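Local coordinates for N-alpha-acetyltransferase 35, NatC auxiliary subunit (PDB 6YGA), which serves as the large auxiliary subunit of the NatC N-terminal acetyltransferase, joining the small auxiliary subunit and the catalytic subunit in one complex, at the interface of chains A and B and the interface of chains C and A. Sequence-based numbering; all coordinates share one arbitrary frame. Chains: chain A, N-alpha-acetyltransferase 35, NatC auxiliary subunit; chain B, N-alpha-acetyltransferase 38, NatC auxiliary subunit; chain C, N-alpha-acetyltransferase 30.

Contact 1: the interface of chains A and B. Residues chain A 22-25, 28; chain B 65-67.
A:Asp23 and B:Met67 form an antiparallel beta bridge, which sets the short strand A:21-23 along the edge of strand B:63-69 of the Sm-like subunit. Just past the bridge, the backbone N of A:Val24 donates to the carbonyl O of B:Ile66 at 2.8 Å, and the bond is nearly straight, 169° at the hydrogen. Helix A:25-34 begins at the next residue. The hydroxyl of A:Thr25 meets B:63-69 from the helix start. Its OG1 lies anti to the carbonyl carbon (chi1 -56°) and accepts from B:Ile66 N at 2.7 Å. The two threonine side chains cross at about a right angle, and a hydrogen bond of 2.8 Å joins A:Thr25 OG1 and B:Thr65 OG1. A:Asp23 fixes this hydroxyl from its own chain. Its carboxylate OD1 takes A:Thr25 OG1 on the syn lone pair at 2.7 Å. The same oxygen receives A:Thr25 N on the anti side, 35° out of the carboxylate plane, an Asx-turn-like arrangement just ahead of helix 25-34. The selenomethionine B:Met67 runs extended alongside A:Asp23, its CG 3.7 Å from A:Asp23 CA. At the other end of the patch, the B:Ile66 methyl CD1 sits 3.5 Å from the ring atom CD2 of A:Phe28.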
loop_
_atom_site.group_PDB
_atom_site.type_symbol
_atom_site.label_atom_id
_atom_site.label_comp_id
_atom_site.label_asym_id
_atom_site.label_seq_id
_atom_site.Cartn_x
_atom_site.Cartn_y
_atom_site.Cartn_z
ATOM N N VAL A 22 -2.702 13.319 47.892
ATOM C CA VAL A 22 -3.985 13.131 48.560
ATOM C C VAL A 22 -4.807 12.136 47.753
ATOM O O VAL A 22 -4.879 12.237 46.522
ATOM C CB VAL A 22 -4.739 14.465 48.716
ATOM C CG1 VAL A 22 -6.062 14.247 49.426
ATOM C CG2 VAL A 22 -3.879 15.480 49.462
ATOM N N ASP A 23 -5.413 11.170 48.443
ATOM C CA ASP A 23 -6.307 10.220 47.794
ATOM C C ASP A 23 -7.621 10.909 47.447
ATOM O O ASP A 23 -8.241 11.551 48.301
ATOM C CB ASP A 23 -6.559 9.017 48.706
ATOM C CG ASP A 23 -7.335 7.900 48.019
ATOM O OD1 ASP A 23 -7.798 8.091 46.874
ATOM O OD2 ASP A 23 -7.477 6.819 48.630
ATOM N N VAL A 24 -8.042 10.774 46.189
ATOM C CA VAL A 24 -9.260 11.408 45.697
ATOM C C VAL A 24 -10.146 10.347 45.047
ATOM O O VAL A 24 -11.008 10.661 44.218
ATOM C CB VAL A 24 -8.928 12.550 44.712
ATOM C CG1 VAL A 24 -10.090 13.530 44.593
ATOM C CG2 VAL A 24 -7.672 13.286 45.153
ATOM N N THR A 25 -9.946 9.079 45.425
ATOM C CA THR A 25 -10.780 8.010 44.879
ATOM C C THR A 25 -12.242 8.201 45.265
ATOM O O THR A 25 -13.142 8.022 44.436
ATOM C CB THR A 25 -10.283 6.642 45.356
ATOM O OG1 THR A 25 -8.906 6.474 44.999
ATOM C CG2 THR A 25 -11.099 5.524 44.721
ATOM N N PHE A 28 -14.037 10.995 43.326
ATOM C CA PHE A 28 -14.269 10.650 41.927
ATOM C C PHE A 28 -15.525 9.804 41.759
ATOM O O PHE A 28 -16.255 9.960 40.773
ATOM C CB PHE A 28 -13.054 9.918 41.360
ATOM C CG PHE A 28 -12.207 10.767 40.458
ATOM C CD1 PHE A 28 -11.769 12.016 40.871
ATOM C CD2 PHE A 28 -11.842 10.319 39.198
ATOM C CE1 PHE A 28 -10.988 12.807 40.044
ATOM C CE2 PHE A 28 -11.057 11.106 38.365
ATOM C CZ PHE A 28 -10.629 12.354 38.791
ATOM N N THR B 65 -6.715 2.917 43.156
ATOM C CA THR B 65 -6.894 4.208 43.803
ATOM C C THR B 65 -6.521 5.322 42.835
ATOM O O THR B 65 -5.806 5.106 41.853
ATOM C CB THR B 65 -6.059 4.317 45.081
ATOM O OG1 THR B 65 -6.311 5.581 45.707
ATOM C CG2 THR B 65 -4.578 4.208 44.754
ATOM N N ILE B 66 -7.015 6.519 43.134
ATOM C CA ILE B 66 -6.730 7.722 42.360
ATOM C C ILE B 66 -6.189 8.776 43.314
ATOM O O ILE B 66 -6.819 9.079 44.334
ATOM C CB ILE B 66 -7.984 8.233 41.626
ATOM C CG1 ILE B 66 -8.527 7.157 40.684
ATOM C CG2 ILE B 66 -7.669 9.495 40.841
ATOM C CD1 ILE B 66 -9.828 7.537 40.012
HETATM N N MSE B 67 -5.022 9.323 42.992
HETATM C CA MSE B 67 -4.399 10.335 43.840
HETATM C C MSE B 67 -3.895 11.526 43.031
HETATM O O MSE B 67 -3.507 11.376 41.874
HETATM C CB MSE B 67 -3.252 9.723 44.643
HETATM C CG MSE B 67 -3.700 8.685 45.653
HETATM SE SE MSE B 67 -2.243 8.155 46.824
HETATM C CE MSE B 67 -3.194 6.843 47.901
#

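Contact 2: the interface of chains C and A. Residues chain C 108, 134, 156-158; chain A 578-579, 583-584, 587.
C:Pro157, at the end of strand 151-157 of the GNAT-family catalytic subunit, presents its ring to helix A:581-588, and may help dock this subunit on chain A. The proline ring and A:Ile584 cross at about a right angle, with C:Pro157 CG 4.0 Å from A:Ile584 CG1. A:Leu587 meets the same ring obliquely, its branch CD2 lying 3.9 Å from C:Pro157 CD. A:Leu583 adds its CB near CG of the ring. The tip of A:Ile584 reaches on to C:Gly134, where CD1 is 3.4 Å from the carbonyl O. The segment before the helix packs on the neighbouring leucines. A:Phe578 and C:Leu158 lie side by side and point the same way, while C:Leu156 crosses A:Phe578 at about a right angle. The C:Leu156 methyl CD1 touches A:Ser579 CB at 3.7 Å. C:Gln108 extends from helix 95-109 across A:Phe578, its OE1 3.8 Å from A:Phe578 CD1 and its amide plane turned 38° from the ring. A water bridge links the two backbones: water 1 joins A:Phe578 O, at 2.6 Å, to C:Leu158 O, at 3.0 Å. The A:Ser579 hydroxyl, anti to its own backbone N (chi1 -179°), donates from OG to C:Pro157 O at 3.0 Å, in the carbonyl plane and with a C=O...OG angle of 159°.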
loop_
_atom_site.group_PDB
_atom_site.type_symbol
_atom_site.label_atom_id
_atom_site.label_comp_id
_atom_site.label_asym_id
_atom_site.label_seq_id
_atom_site.Cartn_x
_atom_site.Cartn_y
_atom_site.Cartn_z
ATOM N N GLN C 108 -29.856 6.675 5.959
ATOM C CA GLN C 108 -30.522 7.328 4.834
ATOM C C GLN C 108 -31.597 8.292 5.319
ATOM O O GLN C 108 -31.718 9.409 4.800
ATOM C CB GLN C 108 -31.127 6.288 3.892
ATOM C CG GLN C 108 -31.876 6.900 2.722
ATOM C CD GLN C 108 -32.252 5.879 1.673
ATOM O OE1 GLN C 108 -32.835 4.840 1.981
ATOM N NE2 GLN C 108 -31.910 6.165 0.423
ATOM N N GLY C 134 -25.515 -3.069 -3.366
ATOM C CA GLY C 134 -25.171 -1.997 -4.276
ATOM C C GLY C 134 -23.815 -1.383 -4.034
ATOM O O GLY C 134 -23.400 -0.518 -4.813
ATOM N N LEU C 156 -21.497 2.955 -0.926
ATOM C CA LEU C 156 -22.852 2.835 -1.456
ATOM C C LEU C 156 -23.440 4.231 -1.576
ATOM O O LEU C 156 -23.684 4.891 -0.547
ATOM C CB LEU C 156 -23.722 1.963 -0.553
ATOM C CG LEU C 156 -25.218 1.908 -0.867
ATOM C CD1 LEU C 156 -25.463 1.125 -2.149
ATOM C CD2 LEU C 156 -25.995 1.308 0.299
ATOM N N PRO C 157 -23.681 4.723 -2.791
ATOM C CA PRO C 157 -24.178 6.094 -2.956
ATOM C C PRO C 157 -25.691 6.158 -2.774
ATOM O O PRO C 157 -26.440 5.363 -3.351
ATOM C CB PRO C 157 -23.769 6.442 -4.389
ATOM C CG PRO C 157 -23.815 5.135 -5.093
ATOM C CD PRO C 157 -23.444 4.063 -4.085
ATOM N N LEU C 158 -26.138 7.113 -1.962
ATOM C CA LEU C 158 -27.555 7.256 -1.662
ATOM C C LEU C 158 -28.185 8.454 -2.346
ATOM O O LEU C 158 -29.380 8.419 -2.659
ATOM C CB LEU C 158 -27.766 7.361 -0.147
ATOM C CG LEU C 158 -27.206 6.203 0.687
ATOM C CD1 LEU C 158 -27.378 6.472 2.170
ATOM C CD2 LEU C 158 -27.865 4.889 0.302
ATOM N N PHE A 578 -31.895 0.679 -1.613
ATOM C CA PHE A 578 -31.189 1.841 -1.088
ATOM C C PHE A 578 -30.652 2.750 -2.188
ATOM O O PHE A 578 -30.661 3.979 -2.035
ATOM C CB PHE A 578 -30.066 1.382 -0.161
ATOM C CG PHE A 578 -30.557 0.726 1.098
ATOM C CD1 PHE A 578 -31.136 1.478 2.106
ATOM C CD2 PHE A 578 -30.445 -0.642 1.273
ATOM C CE1 PHE A 578 -31.586 0.879 3.270
ATOM C CE2 PHE A 578 -30.896 -1.247 2.432
ATOM C CZ PHE A 578 -31.464 -0.486 3.433
ATOM N N SER A 579 -30.192 2.179 -3.300
ATOM C CA SER A 579 -29.544 2.946 -4.352
ATOM C C SER A 579 -30.150 2.603 -5.708
ATOM O O SER A 579 -30.976 1.696 -5.839
ATOM C CB SER A 579 -28.033 2.685 -4.376
ATOM O OG SER A 579 -27.408 3.454 -5.388
ATOM N N LEU A 583 -26.771 6.209 -9.916
ATOM C CA LEU A 583 -25.856 6.702 -8.890
ATOM C C LEU A 583 -24.604 5.839 -8.812
ATOM O O LEU A 583 -23.493 6.355 -8.643
ATOM C CB LEU A 583 -26.558 6.746 -7.533
ATOM C CG LEU A 583 -27.688 7.766 -7.377
ATOM C CD1 LEU A 583 -28.357 7.638 -6.014
ATOM C CD2 LEU A 583 -27.160 9.178 -7.587
ATOM N N ILE A 584 -24.762 4.520 -8.940
ATOM C CA ILE A 584 -23.614 3.623 -8.869
ATOM C C ILE A 584 -22.712 3.811 -10.080
ATOM O O ILE A 584 -21.480 3.794 -9.962
ATOM C CB ILE A 584 -24.091 2.165 -8.726
ATOM C CG1 ILE A 584 -24.780 1.965 -7.376
ATOM C CG2 ILE A 584 -22.931 1.196 -8.868
ATOM C CD1 ILE A 584 -25.449 0.623 -7.236
ATOM N N LEU A 587 -20.755 7.135 -9.592
ATOM C CA LEU A 587 -19.709 6.998 -8.586
ATOM C C LEU A 587 -18.472 6.322 -9.163
ATOM O O LEU A 587 -17.340 6.699 -8.835
ATOM C CB LEU A 587 -20.241 6.210 -7.391
ATOM C CG LEU A 587 -19.243 5.925 -6.269
ATOM C CD1 LEU A 587 -18.849 7.215 -5.562
ATOM C CD2 LEU A 587 -19.805 4.912 -5.279
HETATM O O HOH W 1 -31.111 6.090 -3.499
#

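Contact 3: the interface of chains A and B. Residues chain A 25, 28, 32; chain B 6, 9, 14, 28, 31, 35, 37, 66.
The aromatic contact is between A:Phe28 and B:Phe9. Their rings meet edge to face, with planes 78° apart and centroids 5.1 Å apart. A:Phe28 supplies the edge: its CE1 stands over the B:Phe9 face, toward the rim, 3.3 Å from B:Phe9 CD2. A first torsion of -104° directs the A:Phe28 ring away from helix A:25-34 and in among side chains of the Sm-like subunit.

Aliphatic side chains pack on one face and along the edge of this ring. B:Leu6 lays its methyl CD2 over the ring centre, 4.0 Å above the plane. B:Leu37 CD2 lies at the edge, in the ring plane, near CE2. B:Leu14 approaches tip to tip, its CD1 3.9 Å from A:Phe28 CZ. B:Leu28 CD2 reaches the same CZ, and B:Ile66 belongs to the same group.

Sulfur contacts continue the patch one helical turn on. A:Cys32 SG is anti to its carbonyl carbon (chi1 -74°) and turns toward chain B, where B:Val31 CG2 lies 3.7 Å away. B:Leu6 CD1 and CG of the selenomethionine B:Met35 also touch this sulfur.

The polar part is slight here, with the hydrogen bond of A:Thr25 to the B:Ile66 backbone at the helix start. The site seats helix 25-34 of the large auxiliary subunit in an apolar pocket of the small one, and so contributes to holding these two NatC subunits together.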
loop_
_atom_site.group_PDB
_atom_site.type_symbol
_atom_site.label_atom_id
_atom_site.label_comp_id
_atom_site.label_asym_id
_atom_site.label_seq_id
_atom_site.Cartn_x
_atom_site.Cartn_y
_atom_site.Cartn_z
ATOM N N THR A 25 -9.946 9.079 45.425
ATOM C CA THR A 25 -10.780 8.010 44.879
ATOM C C THR A 25 -12.242 8.201 45.265
ATOM O O THR A 25 -13.142 8.022 44.436
ATOM C CB THR A 25 -10.283 6.642 45.356
ATOM O OG1 THR A 25 -8.906 6.474 44.999
ATOM C CG2 THR A 25 -11.099 5.524 44.721
ATOM N N PHE A 28 -14.037 10.995 43.326
ATOM C CA PHE A 28 -14.269 10.650 41.927
ATOM C C PHE A 28 -15.525 9.804 41.759
ATOM O O PHE A 28 -16.255 9.960 40.773
ATOM C CB PHE A 28 -13.054 9.918 41.360
ATOM C CG PHE A 28 -12.207 10.767 40.458
ATOM C CD1 PHE A 28 -11.769 12.016 40.871
ATOM C CD2 PHE A 28 -11.842 10.319 39.198
ATOM C CE1 PHE A 28 -10.988 12.807 40.044
ATOM C CE2 PHE A 28 -11.057 11.106 38.365
ATOM C CZ PHE A 28 -10.629 12.354 38.791
ATOM N N CYS A 32 -18.983 10.837 39.664
ATOM C CA CYS A 32 -19.334 9.995 38.524
ATOM C C CYS A 32 -20.736 9.418 38.662
ATOM O O CYS A 32 -21.409 9.180 37.653
ATOM C CB CYS A 32 -18.312 8.868 38.356
ATOM S SG CYS A 32 -16.713 9.388 37.688
ATOM N N LEU B 6 -15.853 17.250 38.262
ATOM C CA LEU B 6 -14.861 16.508 37.488
ATOM C C LEU B 6 -14.220 17.380 36.414
ATOM O O LEU B 6 -13.053 17.172 36.062
ATOM C CB LEU B 6 -15.507 15.279 36.856
ATOM C CG LEU B 6 -15.954 14.173 37.808
ATOM C CD1 LEU B 6 -16.888 13.223 37.088
ATOM C CD2 LEU B 6 -14.745 13.428 38.353
ATOM N N PHE B 9 -10.869 18.718 37.084
ATOM C CA PHE B 9 -9.747 17.793 37.187
ATOM C C PHE B 9 -9.061 17.533 35.851
ATOM O O PHE B 9 -7.850 17.282 35.828
ATOM C CB PHE B 9 -10.217 16.467 37.785
ATOM C CG PHE B 9 -10.193 16.434 39.283
ATOM C CD1 PHE B 9 -11.098 17.174 40.025
ATOM C CD2 PHE B 9 -9.267 15.652 39.951
ATOM C CE1 PHE B 9 -11.075 17.137 41.409
ATOM C CE2 PHE B 9 -9.239 15.606 41.332
ATOM C CZ PHE B 9 -10.144 16.350 42.063
ATOM N N LEU B 14 -2.514 12.726 37.327
ATOM C CA LEU B 14 -3.105 11.880 38.353
ATOM C C LEU B 14 -2.240 10.649 38.578
ATOM O O LEU B 14 -1.528 10.194 37.679
ATOM C CB LEU B 14 -4.529 11.442 37.976
ATOM C CG LEU B 14 -5.573 12.551 37.848
ATOM C CD1 LEU B 14 -6.943 11.978 37.518
ATOM C CD2 LEU B 14 -5.625 13.371 39.127
ATOM N N LEU B 28 -5.243 13.436 32.951
ATOM C CA LEU B 28 -6.605 12.955 32.750
ATOM C C LEU B 28 -7.223 13.615 31.522
ATOM O O LEU B 28 -7.283 14.847 31.434
ATOM C CB LEU B 28 -7.450 13.229 33.991
ATOM C CG LEU B 28 -8.884 12.703 33.930
ATOM C CD1 LEU B 28 -8.895 11.183 33.922
ATOM C CD2 LEU B 28 -9.715 13.249 35.079
ATOM N N VAL B 31 -13.401 11.116 31.504
ATOM C CA VAL B 31 -14.004 10.179 32.445
ATOM C C VAL B 31 -15.475 10.039 32.077
ATOM O O VAL B 31 -16.110 11.008 31.648
ATOM C CB VAL B 31 -13.825 10.641 33.912
ATOM C CG1 VAL B 31 -14.499 11.987 34.153
ATOM C CG2 VAL B 31 -14.351 9.589 34.885
HETATM N N MSE B 35 -16.871 5.549 35.661
HETATM C CA MSE B 35 -15.529 5.823 36.176
HETATM C C MSE B 35 -14.424 5.169 35.346
HETATM O O MSE B 35 -13.348 4.874 35.866
HETATM C CB MSE B 35 -15.406 5.388 37.643
HETATM C CG MSE B 35 -14.488 6.281 38.471
HETATM SE SE MSE B 35 -14.171 5.643 40.287
HETATM C CE MSE B 35 -12.964 4.162 39.893
ATOM N N LEU B 37 -11.481 5.757 33.009
ATOM C CA LEU B 37 -10.612 6.906 32.805
ATOM C C LEU B 37 -9.789 6.731 31.537
ATOM O O LEU B 37 -9.404 5.613 31.181
ATOM C CB LEU B 37 -9.669 7.111 33.993
ATOM C CG LEU B 37 -10.253 6.984 35.398
ATOM C CD1 LEU B 37 -9.130 6.884 36.411
ATOM C CD2 LEU B 37 -11.153 8.162 35.713
ATOM N N ILE B 66 -7.015 6.519 43.134
ATOM C CA ILE B 66 -6.730 7.722 42.360
ATOM C C ILE B 66 -6.189 8.776 43.314
ATOM O O ILE B 66 -6.819 9.079 44.334
ATOM C CB ILE B 66 -7.984 8.233 41.626
ATOM C CG1 ILE B 66 -8.527 7.157 40.684
ATOM C CG2 ILE B 66 -7.669 9.495 40.841
ATOM C CD1 ILE B 66 -9.828 7.537 40.012
#

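Contact 1 and contact 3 are parts of one interface between the two auxiliary subunits. The centres of their C-alpha atoms lie about 8 Å apart, and they share A:Thr25, A:Phe28 and B:Ile66. Polar pairing at the strand edge in contact 1 thus passes directly into the apolar seat of helix A:25-34 in contact 3. Measured between the same centres, contact 2 is about 52 Å from contact 1 and about 44 Å from contact 3. There a distant stretch of chain A, around helix 581-588, meets the catalytic subunit. Chain A therefore engages its two partners through well-separated parts of its sequence, consistent with a scaffold role in the NatC heterotrimer.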